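Local coordinates for protein UTP--glucose-1-phosphate uridylyltransferase (Acinetobacter baumannii, PDB 6IKX) that catalyses the transfer of a uridylyl group from UTP to alpha-D-glucose 1-phosphate, forming UDP-glucose and releasing diphosphate, at residues 5-10 against 126-131; 26-31 against 262-267; 172-177 against 204-209. The protein carries 1 engineered substitution. One frame throughout, in Å; residues are numbered along the deposited sequence.

Interaction 1 of 3, residues 5-10 against 126-131; sequences AVLPVA and AVLLPD. With SO4 (sulfate ion), chain G.
Val-6 and Val-127 pair in parallel at the centre of the nucleotide-binding sheet of this GT-A-like nucleotidyltransferase, where strands 4-8 and 125-128 run side by side. Val-6 grips its neighbour both ways: its N reaches Ala-126 O at 2.9 Å, and its O takes Leu-128 N at 3.0 Å. The next step of the pattern lacks a donor, because Pro-8 has no N-H; its CD instead sits 3.0 Å from Leu-128 O. The packed side is apolar. Leu-7 and Leu-128 lie side by side and point the same way, with Leu-7 CD2 3.5 Å from Leu-128 CB, both against Val-39 of helix 35-44. Across the sheet, Val-127 and the Pro-8 ring, which cross at about a right angle, meet helix 109-115; Pro-8 CG also touches Leu-129 CD2.

Pro-8, Ala-10 and Asp-131 belong to the UTP site, the last two lying beyond the contact. This end is looser: Ala-10 and Asp-131 touch nothing across it, and Ala-10 N makes a weak hydrogen bond, 3.4 Å long, to O2 of a sulfate ion, probably from the crystallisation liquor. Just before it the packing is tight. Val-9 CG1, anti to its carbonyl carbon (chi1 -63°), is pressed to 3.5 Å from Pro-130 CG, closer than carbons usually pack.

Interaction 2 of 3, residues 26-31 against 262-267; sequences EMVTVV and LGYLKA
Next to the interface with the second subunit of the tetrameric assembly, Tyr-264 of helix 261-273 meets the short strand of its own chain around Thr-29 and Val-30, which follows the nucleotide-binding loop. Its CG is anti to the backbone N (chi1 169°), carrying the ring off the helix so that the phenol tip arrives at the backbone of the other segment. There Tyr-264 OH donates a hydrogen bond to Thr-29 O at 2.6 Å, nearly along the C=O axis (168°), and that oxygen lies in the plane of the ring, at its edge. The Thr-29 OG1 is hydrogen-bonded to Tyr-264 OH of the second subunit, so Thr-29 meets the Tyr-264 of its own chain with its carbonyl and that of the second subunit with its hydroxyl.

Two valines meet the ring at the same atom, CE1. Val-30 CG2 lies at the ring edge, 3.8 Å from Tyr-264 CE1, the two side chains sliding past each other in opposite directions. Val-28 comes in obliquely; the 3.2 Å between its CG1 and Tyr-264 CE1 is too short to be taken at face value. Phe-16 meets the tyrosine ring with the planes about 60° apart. One helical turn further on, Ala-267 CB makes a lighter contact with Val-30 CG1 at 4.4 Å.

Interaction 3 of 3, residues 172-177 against 204-209; sequences GIVDVA and LSVVGR
The peptide carbonyl of Gly-172 carries the Val-206 side chain on one face: CG2 lies 3.8 Å from Gly-172 O, almost straight above the carbonyl plane. From that same side Val-206 N donates a hydrogen bond to Gly-172 O at 3.0 Å, tilted well out of the plane and so off the lone pairs. The Leu-204 carbonyl is sandwiched differently. Over one face sits Ile-173 CD1, 3.9 Å from Leu-204 O; on the other side is Val-174 CG2, and Val-174 N meets the oxygen end-on, with a C=O...N angle of 173° and a length of 3.0 Å. Its chi1 of -69° puts Val-174 CG2 in the crowded position between backbone N and carbonyl carbon, from where it also reaches Leu-204 CB at 3.6 Å.

These bonds flank a single beta bridge, Ile-173 with Ser-205, because strands 172-175 and 204-207 cross steeply, at 120° between their directions, and diverge on either side of it. Strand 172-175 pairs along its length with 190-193, while strand 204-207 belongs to the main sheet through 156-162. The crossing lines the sugar-nucleotide site: Gly-172, Val-206 and the nearby Glu-193 bind UDP-glucose.

Val-174 and Leu-204 pack on Val-160, and the Val-176 and Leu-204 side chains cross at about a right angle, CG2 of the first 4.0 Å from CD1 of the second. The buried Ser-205 OG is satisfied by Glu-161 O. Further along, the chain turns a corner at Gly-208, whose backbone angles would jam a CB against the Val-207 carbonyl oxygen. NH1 of the following Arg-209 bonds both Gly-208 O and Leu-129 O, while NH2 forms a salt bridge to Glu-42.

Along the chain the segments of interactions 1 and 2 alternate, whereas interaction 3 opens after interaction 1 closes and lies within the span between 26-31 and 262-267. The centre of interaction 1 is about 17 Å from each of the others, whose centres are about 24 Å apart, so it is at the corner of a roughly right-angled triangle. Interaction 3 reaches the large mixed sheet of interaction 1 through strand 204-207, and Leu-129 N forms a probable hydrogen bond with Gly-208 O. Interactions 1 and 2 touch through Glu-26, whose OE2 packs on Val-9 CA; interactions 2 and 3 do not touch. The UTP-binding residues from Ala-10 to Lys-25 lie in the chain between strand 4-8 and segment 26-31.

Interaction 1 of 3, residues 5-10 against 126-131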
# COMPACT_ATOMS: atom_id res chain seq x y z
N ALA A 5 21.58 -7.68 12.87
CA ALA A 5 20.64 -7.23 13.91
C ALA A 5 19.22 -7.52 13.44
O ALA A 5 18.91 -7.15 12.31
CB ALA A 5 20.84 -5.77 14.24
N VAL A 6 18.42 -8.12 14.30
CA VAL A 6 16.97 -8.36 14.10
C VAL A 6 16.19 -7.22 14.75
O VAL A 6 16.44 -6.98 15.94
CB VAL A 6 16.60 -9.74 14.66
CG1 VAL A 6 15.08 -9.94 14.67
CG2 VAL A 6 17.32 -10.83 13.86
N LEU A 7 15.43 -6.43 13.97
CA LEU A 7 14.54 -5.37 14.54
C LEU A 7 13.13 -5.91 14.43
O LEU A 7 12.62 -6.03 13.32
CB LEU A 7 14.60 -4.05 13.79
CG LEU A 7 15.95 -3.39 13.56
CD1 LEU A 7 15.84 -1.88 13.71
CD2 LEU A 7 17.05 -3.98 14.42
N PRO A 8 12.51 -6.37 15.52
CA PRO A 8 11.19 -7.00 15.43
C PRO A 8 10.17 -5.86 15.41
O PRO A 8 10.08 -5.23 16.40
CB PRO A 8 11.08 -7.86 16.70
CG PRO A 8 12.45 -7.77 17.32
CD PRO A 8 13.01 -6.42 16.90
N VAL A 9 9.54 -5.59 14.26
CA VAL A 9 8.69 -4.37 14.02
C VAL A 9 7.30 -4.79 13.47
O VAL A 9 6.72 -4.03 12.70
CB VAL A 9 9.42 -3.40 13.06
CG1 VAL A 9 10.73 -2.88 13.63
CG2 VAL A 9 9.67 -4.05 11.71
N ALA A 10 6.77 -5.96 13.85
CA ALA A 10 5.47 -6.48 13.36
C ALA A 10 4.31 -6.18 14.31
O ALA A 10 3.19 -6.56 13.94
CB ALA A 10 5.56 -7.95 13.06
N ALA A 126 22.50 -9.30 16.96
CA ALA A 126 21.91 -8.37 17.94
C ALA A 126 20.38 -8.36 17.73
O ALA A 126 19.94 -8.72 16.64
CB ALA A 126 22.59 -7.03 17.82
N VAL A 127 19.61 -8.01 18.77
CA VAL A 127 18.15 -7.71 18.68
C VAL A 127 17.95 -6.30 19.20
O VAL A 127 18.51 -5.98 20.27
CB VAL A 127 17.29 -8.72 19.48
CG1 VAL A 127 15.83 -8.33 19.47
CG2 VAL A 127 17.49 -10.16 19.00
N LEU A 128 17.34 -5.44 18.39
CA LEU A 128 16.99 -4.04 18.77
C LEU A 128 15.46 -4.00 18.80
O LEU A 128 14.86 -4.26 17.73
CB LEU A 128 17.47 -2.98 17.75
CG LEU A 128 18.97 -2.80 17.45
CD1 LEU A 128 19.53 -1.54 18.13
CD2 LEU A 128 19.81 -4.02 17.77
N LEU A 129 14.86 -3.79 19.96
CA LEU A 129 13.41 -3.44 20.05
C LEU A 129 13.31 -1.95 19.73
O LEU A 129 13.77 -1.10 20.47
CB LEU A 129 12.85 -3.76 21.43
CG LEU A 129 12.85 -5.22 21.89
CD1 LEU A 129 11.65 -5.49 22.78
CD2 LEU A 129 12.84 -6.21 20.74
N PRO A 130 12.67 -1.60 18.60
CA PRO A 130 12.65 -0.22 18.11
C PRO A 130 11.66 0.76 18.76
O PRO A 130 11.74 1.92 18.49
CB PRO A 130 12.23 -0.45 16.66
CG PRO A 130 11.23 -1.59 16.80
CD PRO A 130 11.90 -2.53 17.78
N ASP A 131 10.79 0.31 19.65
CA ASP A 131 9.94 1.22 20.46
C ASP A 131 10.84 1.89 21.52
O ASP A 131 10.42 2.90 22.06
CB ASP A 131 8.69 0.50 20.97
CG ASP A 131 8.90 -0.97 21.31
OD1 ASP A 131 9.55 -1.71 20.50
OD2 ASP A 131 8.41 -1.39 22.39
S SO4 G . 6.74 -7.78 17.43
O1 SO4 G . 6.41 -6.37 17.34
O2 SO4 G . 7.56 -8.14 16.29
O3 SO4 G . 5.54 -8.57 17.42
O4 SO4 G . 7.44 -8.04 18.66

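Interaction 2 of 3, residues 26-31 against 262-267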
# COMPACT_ATOMS: atom_id res chain seq x y z
N GLU A 26 6.63 2.59 14.33
CA GLU A 26 8.06 2.82 14.02
C GLU A 26 8.22 4.09 13.19
O GLU A 26 9.30 4.65 13.22
CB GLU A 26 8.64 1.61 13.30
CG GLU A 26 8.65 0.36 14.16
CD GLU A 26 7.35 -0.45 14.18
OE1 GLU A 26 6.32 -0.03 13.54
OE2 GLU A 26 7.36 -1.52 14.83
N MET A 27 7.15 4.54 12.50
CA MET A 27 7.16 5.68 11.54
C MET A 27 6.66 6.97 12.20
O MET A 27 6.53 8.01 11.53
CB MET A 27 6.36 5.35 10.27
CG MET A 27 7.06 4.33 9.40
SD MET A 27 8.80 4.80 9.10
CE MET A 27 8.46 6.01 7.83
N VAL A 28 6.49 6.92 13.50
CA VAL A 28 6.05 8.08 14.32
C VAL A 28 7.19 9.09 14.44
O VAL A 28 8.33 8.72 14.82
CB VAL A 28 5.57 7.52 15.67
CG1 VAL A 28 5.74 8.48 16.83
CG2 VAL A 28 4.13 7.06 15.52
N THR A 29 6.87 10.36 14.22
CA THR A 29 7.91 11.37 13.96
C THR A 29 8.44 11.84 15.31
O THR A 29 7.68 12.10 16.21
CB THR A 29 7.51 12.42 12.90
OG1 THR A 29 7.91 13.72 13.36
CG2 THR A 29 6.05 12.36 12.50
N VAL A 30 9.77 11.87 15.41
CA VAL A 30 10.48 12.27 16.64
C VAL A 30 11.36 13.45 16.26
O VAL A 30 12.44 13.21 15.69
CB VAL A 30 11.26 11.09 17.21
CG1 VAL A 30 12.18 11.50 18.35
CG2 VAL A 30 10.29 9.99 17.62
N VAL A 31 10.85 14.65 16.47
CA VAL A 31 11.45 15.93 15.99
C VAL A 31 11.16 16.07 14.49
O VAL A 31 10.23 16.80 14.12
CB VAL A 31 12.96 16.01 16.29
CG1 VAL A 31 13.47 17.42 16.12
CG2 VAL A 31 13.29 15.48 17.67
N LEU A 262 3.82 9.24 26.85
CA LEU A 262 4.62 10.21 27.67
C LEU A 262 6.15 10.09 27.45
O LEU A 262 6.87 11.12 27.51
CB LEU A 262 4.25 10.02 29.14
CG LEU A 262 4.48 11.24 30.03
CD1 LEU A 262 3.59 12.41 29.59
CD2 LEU A 262 4.23 10.88 31.49
N GLY A 263 6.66 8.88 27.23
CA GLY A 263 8.07 8.64 26.90
C GLY A 263 8.37 9.03 25.47
O GLY A 263 9.51 9.33 25.19
N TYR A 264 7.37 8.99 24.58
CA TYR A 264 7.44 9.65 23.24
C TYR A 264 7.66 11.16 23.41
O TYR A 264 8.72 11.67 22.96
CB TYR A 264 6.19 9.33 22.42
CG TYR A 264 6.05 10.15 21.16
CD1 TYR A 264 6.88 9.92 20.07
CD2 TYR A 264 5.12 11.18 21.09
CE1 TYR A 264 6.78 10.71 18.93
CE2 TYR A 264 4.97 11.93 19.94
CZ TYR A 264 5.82 11.71 18.88
OH TYR A 264 5.68 12.48 17.77
N LEU A 265 6.73 11.87 24.07
CA LEU A 265 6.86 13.33 24.35
C LEU A 265 8.23 13.59 25.00
O LEU A 265 8.78 14.67 24.83
CB LEU A 265 5.73 13.82 25.28
CG LEU A 265 4.28 13.68 24.79
CD1 LEU A 265 4.11 14.30 23.43
N LYS A 266 8.76 12.65 25.77
CA LYS A 266 10.04 12.89 26.49
C LYS A 266 11.20 12.85 25.46
O LYS A 266 12.07 13.72 25.50
CB LYS A 266 10.16 11.87 27.63
CG LYS A 266 11.28 12.10 28.64
CD LYS A 266 11.78 10.78 29.23
CE LYS A 266 12.58 10.87 30.51
NZ LYS A 266 13.47 12.04 30.46
N ALA A 267 11.21 11.89 24.54
CA ALA A 267 12.19 11.79 23.43
C ALA A 267 12.09 13.07 22.57
O ALA A 267 13.12 13.74 22.33
CB ALA A 267 11.96 10.53 22.61

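Interaction 3 of 3, residues 172-177 against 204-209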
# COMPACT_ATOMS: atom_id res chain seq x y z
N GLY A 172 10.52 -5.87 33.36
CA GLY A 172 11.36 -7.07 33.48
C GLY A 172 12.62 -6.69 34.23
O GLY A 172 13.19 -5.65 33.86
N ILE A 173 12.98 -7.43 35.29
CA ILE A 173 14.14 -7.11 36.19
C ILE A 173 15.09 -8.31 36.22
O ILE A 173 14.61 -9.43 36.43
CB ILE A 173 13.64 -6.76 37.60
CG1 ILE A 173 12.87 -5.44 37.62
CG2 ILE A 173 14.80 -6.75 38.59
CD1 ILE A 173 13.70 -4.20 37.97
N VAL A 174 16.40 -8.09 36.10
CA VAL A 174 17.38 -9.22 36.07
C VAL A 174 17.76 -9.61 37.50
O VAL A 174 17.86 -8.75 38.39
CB VAL A 174 18.61 -8.93 35.21
CG1 VAL A 174 18.23 -8.87 33.75
CG2 VAL A 174 19.36 -7.67 35.64
N ASP A 175 17.96 -10.91 37.67
CA ASP A 175 18.63 -11.58 38.81
C ASP A 175 20.16 -11.48 38.64
O ASP A 175 20.73 -12.23 37.84
CB ASP A 175 18.14 -13.03 38.82
CG ASP A 175 18.43 -13.79 40.10
OD1 ASP A 175 18.56 -13.11 41.11
OD2 ASP A 175 18.51 -15.05 40.05
N VAL A 176 20.83 -10.61 39.38
CA VAL A 176 22.31 -10.61 39.48
C VAL A 176 22.72 -10.61 40.96
O VAL A 176 21.89 -10.27 41.78
CB VAL A 176 22.89 -9.42 38.69
CG1 VAL A 176 22.68 -9.65 37.20
CG2 VAL A 176 22.30 -8.09 39.11
N ALA A 177 23.94 -11.04 41.31
CA ALA A 177 24.45 -11.00 42.70
C ALA A 177 24.55 -9.54 43.14
O ALA A 177 23.76 -9.14 43.99
CB ALA A 177 25.78 -11.71 42.80
N LEU A 204 17.69 -3.35 38.22
CA LEU A 204 18.25 -3.40 36.84
C LEU A 204 17.18 -3.91 35.86
O LEU A 204 16.85 -5.13 35.90
CB LEU A 204 19.53 -4.27 36.82
CG LEU A 204 20.74 -3.74 37.60
CD1 LEU A 204 22.00 -4.54 37.27
CD2 LEU A 204 21.02 -2.26 37.37
N SER A 205 16.67 -3.01 34.99
CA SER A 205 15.53 -3.27 34.06
C SER A 205 16.05 -3.70 32.68
O SER A 205 17.03 -3.13 32.24
CB SER A 205 14.62 -2.08 33.95
OG SER A 205 15.13 -1.11 33.04
N VAL A 206 15.40 -4.69 32.06
CA VAL A 206 15.65 -5.12 30.66
C VAL A 206 15.23 -3.99 29.71
O VAL A 206 14.06 -3.58 29.77
CB VAL A 206 14.87 -6.40 30.36
CG1 VAL A 206 15.06 -6.80 28.90
CG2 VAL A 206 15.26 -7.49 31.33
N VAL A 207 16.12 -3.51 28.85
CA VAL A 207 15.83 -2.32 28.01
C VAL A 207 15.30 -2.74 26.63
O VAL A 207 14.53 -1.96 26.05
CB VAL A 207 17.08 -1.45 27.94
CG1 VAL A 207 16.97 -0.40 26.85
CG2 VAL A 207 17.35 -0.81 29.30
N GLY A 208 15.64 -3.92 26.11
CA GLY A 208 15.30 -4.32 24.73
C GLY A 208 16.47 -4.18 23.76
O GLY A 208 16.24 -3.81 22.56
N ARG A 209 17.68 -4.47 24.25
CA ARG A 209 18.91 -4.66 23.45
C ARG A 209 19.56 -5.99 23.88
O ARG A 209 19.75 -6.23 25.06
CB ARG A 209 19.87 -3.47 23.61
CG ARG A 209 19.28 -2.12 23.19
CD ARG A 209 19.08 -1.99 21.69
NE ARG A 209 18.69 -0.63 21.29
CZ ARG A 209 17.43 -0.21 21.06
NH1 ARG A 209 16.39 -1.00 21.21
NH2 ARG A 209 17.23 1.03 20.68